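PDB 1Q5N: 3-carboxy-cis,cis-muconate cycloisomerase from Acinetobacter calcoaceticus, which is a cycloisomerase of the largely helical fumarase/aspartase-type lyase superfamily, assembled from four chains. Local coordinates for residues A[41-46]-A[212-216]. Residues are numbered along the deposited sequence.
Sequences QAQVGV and IVVEA
The last part of helix 23-43 and the residues that follow pack against one face of helix 210-221. The nearest CA atoms are those of Q41 and V213, 6.0 Å apart. Segment 212-216 is regular helix, with A216 N hydrogen-bonded to I212 O at 3.3 Å. CG of Q41 lies 3.9 Å from CG1 of V213 (chi1 t), while Q41 NE2 hydrogen-bonds to W106 O. Q43 extends with chi1 and chi2 both t, and its OE1 is 4.0 Å from CB of A216. V44 (phi/psi -114/10, chi1 m) is central. CG1 of V44 lies 3.4 Å from CG2 of I212 (chi1 m, chi2 p) and 4.4 Å from CB of A216. CG2 of V44 is 3.8 Å from CG2 of V213. V44 N and G45 N hydrogen-bond to Q41 O and A42 O, each at 3.2 Å. G45 has phi/psi 95/-18, where a CB would jam against the preceding carbonyl. CG2 of V46 (chi1 t) is 3.7 Å from CG2 of V213. The contact joins two sequence-distant helices about 37 Å from the chain centre, measured between centres, and buries 263 Å². The segments meet through apolar groups without a direct polar pair; Q43 NE2 to Q220 OE1 adds a polar tie to helix 210-221.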
ATOM      1  N   GLN A  41     -19.508  23.718 -29.729  1.00 51.56           N
ATOM      2  CA  GLN A  41     -18.820  24.246 -30.903  1.00 53.04           C
ATOM      3  C   GLN A  41     -19.784  24.933 -31.887  1.00 53.79           C
ATOM      4  O   GLN A  41     -19.451  25.982 -32.439  1.00 53.93           O
ATOM      5  CB  GLN A  41     -18.026  23.142 -31.614  1.00 50.09           C
ATOM      6  CG  GLN A  41     -16.850  22.706 -30.814  1.00 49.88           C
ATOM      7  CD  GLN A  41     -16.109  21.524 -31.421  1.00 50.56           C
ATOM      8  OE1 GLN A  41     -16.686  20.717 -32.158  1.00 49.46           O
ATOM      9  NE2 GLN A  41     -14.818  21.403 -31.088  1.00 49.77           N
ATOM     10  N   ALA A  42     -20.960  24.342 -32.095  1.00 54.92           N
ATOM     11  CA  ALA A  42     -21.972  24.919 -32.990  1.00 56.79           C
ATOM     12  C   ALA A  42     -22.404  26.264 -32.403  1.00 57.15           C
ATOM     13  O   ALA A  42     -22.516  27.260 -33.095  1.00 58.32           O
ATOM     14  CB  ALA A  42     -23.192  23.976 -33.119  1.00 55.49           C
ATOM     15  N   GLN A  43     -22.612  26.283 -31.107  1.00 57.61           N
ATOM     16  CA  GLN A  43     -23.013  27.488 -30.431  1.00 59.38           C
ATOM     17  C   GLN A  43     -22.027  28.683 -30.526  1.00 59.77           C
ATOM     18  O   GLN A  43     -22.435  29.833 -30.334  1.00 60.57           O
ATOM     19  CB  GLN A  43     -23.316  27.121 -28.979  1.00 60.99           C
ATOM     20  CG  GLN A  43     -23.302  28.252 -28.014  1.00 64.72           C
ATOM     21  CD  GLN A  43     -23.566  27.779 -26.611  1.00 68.04           C
ATOM     22  OE1 GLN A  43     -23.245  28.476 -25.624  1.00 68.67           O
ATOM     23  NE2 GLN A  43     -24.168  26.584 -26.499  1.00 68.25           N
ATOM     24  N   VAL A  44     -20.745  28.442 -30.796  1.00 58.63           N
ATOM     25  CA  VAL A  44     -19.799  29.557 -30.918  1.00 57.48           C
ATOM     26  C   VAL A  44     -19.260  29.696 -32.346  1.00 57.05           C
ATOM     27  O   VAL A  44     -18.305  30.437 -32.593  1.00 55.40           O
ATOM     28  CB  VAL A  44     -18.581  29.410 -29.971  1.00 57.82           C
ATOM     29  CG1 VAL A  44     -19.032  29.442 -28.536  1.00 58.42           C
ATOM     30  CG2 VAL A  44     -17.817  28.125 -30.283  1.00 58.02           C
ATOM     31  N   GLY A  45     -19.847  28.957 -33.279  1.00 56.62           N
ATOM     32  CA  GLY A  45     -19.395  29.058 -34.647  1.00 57.41           C
ATOM     33  C   GLY A  45     -18.368  28.062 -35.151  1.00 58.38           C
ATOM     34  O   GLY A  45     -18.237  27.897 -36.361  1.00 59.72           O
ATOM     35  N   VAL A  46     -17.642  27.375 -34.281  1.00 57.97           N
ATOM     36  CA  VAL A  46     -16.638  26.432 -34.775  1.00 56.67           C
ATOM     37  C   VAL A  46     -17.160  25.329 -35.715  1.00 57.41           C
ATOM     38  O   VAL A  46     -16.415  24.845 -36.555  1.00 57.62           O
ATOM     39  CB  VAL A  46     -15.855  25.821 -33.606  1.00 56.50           C
ATOM     40  CG1 VAL A  46     -14.798  24.832 -34.120  1.00 54.52           C
ATOM     41  CG2 VAL A  46     -15.217  26.955 -32.804  1.00 54.36           C
ATOM     42  N   ILE A 212     -12.989  30.037 -25.740  1.00 42.48           N
ATOM     43  CA  ILE A 212     -14.421  30.214 -25.973  1.00 43.26           C
ATOM     44  C   ILE A 212     -15.089  28.825 -25.987  1.00 41.17           C
ATOM     45  O   ILE A 212     -16.150  28.616 -25.362  1.00 40.71           O
ATOM     46  CB  ILE A 212     -14.632  30.921 -27.350  1.00 46.40           C
ATOM     47  CG1 ILE A 212     -13.935  32.293 -27.339  1.00 49.00           C
ATOM     48  CG2 ILE A 212     -16.045  30.908 -27.737  1.00 47.74           C
ATOM     49  CD1 ILE A 212     -12.290  32.197 -27.668  1.00 51.48           C
ATOM     50  N   VAL A 213     -14.494  27.865 -26.692  1.00 39.05           N
ATOM     51  CA  VAL A 213     -15.100  26.543 -26.730  1.00 39.16           C
ATOM     52  C   VAL A 213     -15.099  25.781 -25.371  1.00 40.31           C
ATOM     53  O   VAL A 213     -16.067  25.100 -25.047  1.00 40.27           O
ATOM     54  CB  VAL A 213     -14.448  25.655 -27.775  1.00 39.25           C
ATOM     55  CG1 VAL A 213     -15.025  24.251 -27.674  1.00 37.37           C
ATOM     56  CG2 VAL A 213     -14.724  26.210 -29.171  1.00 40.39           C
ATOM     57  N   VAL A 214     -14.046  25.914 -24.566  1.00 41.58           N
ATOM     58  CA  VAL A 214     -13.973  25.206 -23.285  1.00 42.82           C
ATOM     59  C   VAL A 214     -15.055  25.750 -22.376  1.00 44.69           C
ATOM     60  O   VAL A 214     -15.744  24.996 -21.670  1.00 45.11           O
ATOM     61  CB  VAL A 214     -12.590  25.397 -22.583  1.00 42.11           C
ATOM     62  CG1 VAL A 214     -12.528  24.592 -21.278  1.00 42.29           C
ATOM     63  CG2 VAL A 214     -11.503  24.913 -23.495  1.00 43.20           C
ATOM     64  N   GLU A 215     -15.217  27.064 -22.397  1.00 45.46           N
ATOM     65  CA  GLU A 215     -16.216  27.692 -21.569  1.00 46.80           C
ATOM     66  C   GLU A 215     -17.626  27.163 -21.864  1.00 45.49           C
ATOM     67  O   GLU A 215     -18.375  26.810 -20.948  1.00 45.43           O
ATOM     68  CB  GLU A 215     -16.128  29.186 -21.771  1.00 49.57           C
ATOM     69  CG  GLU A 215     -17.238  29.972 -21.148  1.00 56.70           C
ATOM     70  CD  GLU A 215     -17.083  31.433 -21.498  1.00 61.40           C
ATOM     71  OE1 GLU A 215     -17.060  31.745 -22.727  1.00 63.55           O
ATOM     72  OE2 GLU A 215     -16.955  32.253 -20.556  1.00 62.96           O
ATOM     73  N   ALA A 216     -17.966  27.068 -23.140  1.00 43.23           N
ATOM     74  CA  ALA A 216     -19.282  26.589 -23.524  1.00 42.33           C
ATOM     75  C   ALA A 216     -19.414  25.075 -23.349  1.00 42.39           C
ATOM     76  O   ALA A 216     -20.513  24.551 -23.199  1.00 42.44           O
ATOM     77  CB  ALA A 216     -19.585  26.974 -24.985  1.00 40.26           C
TER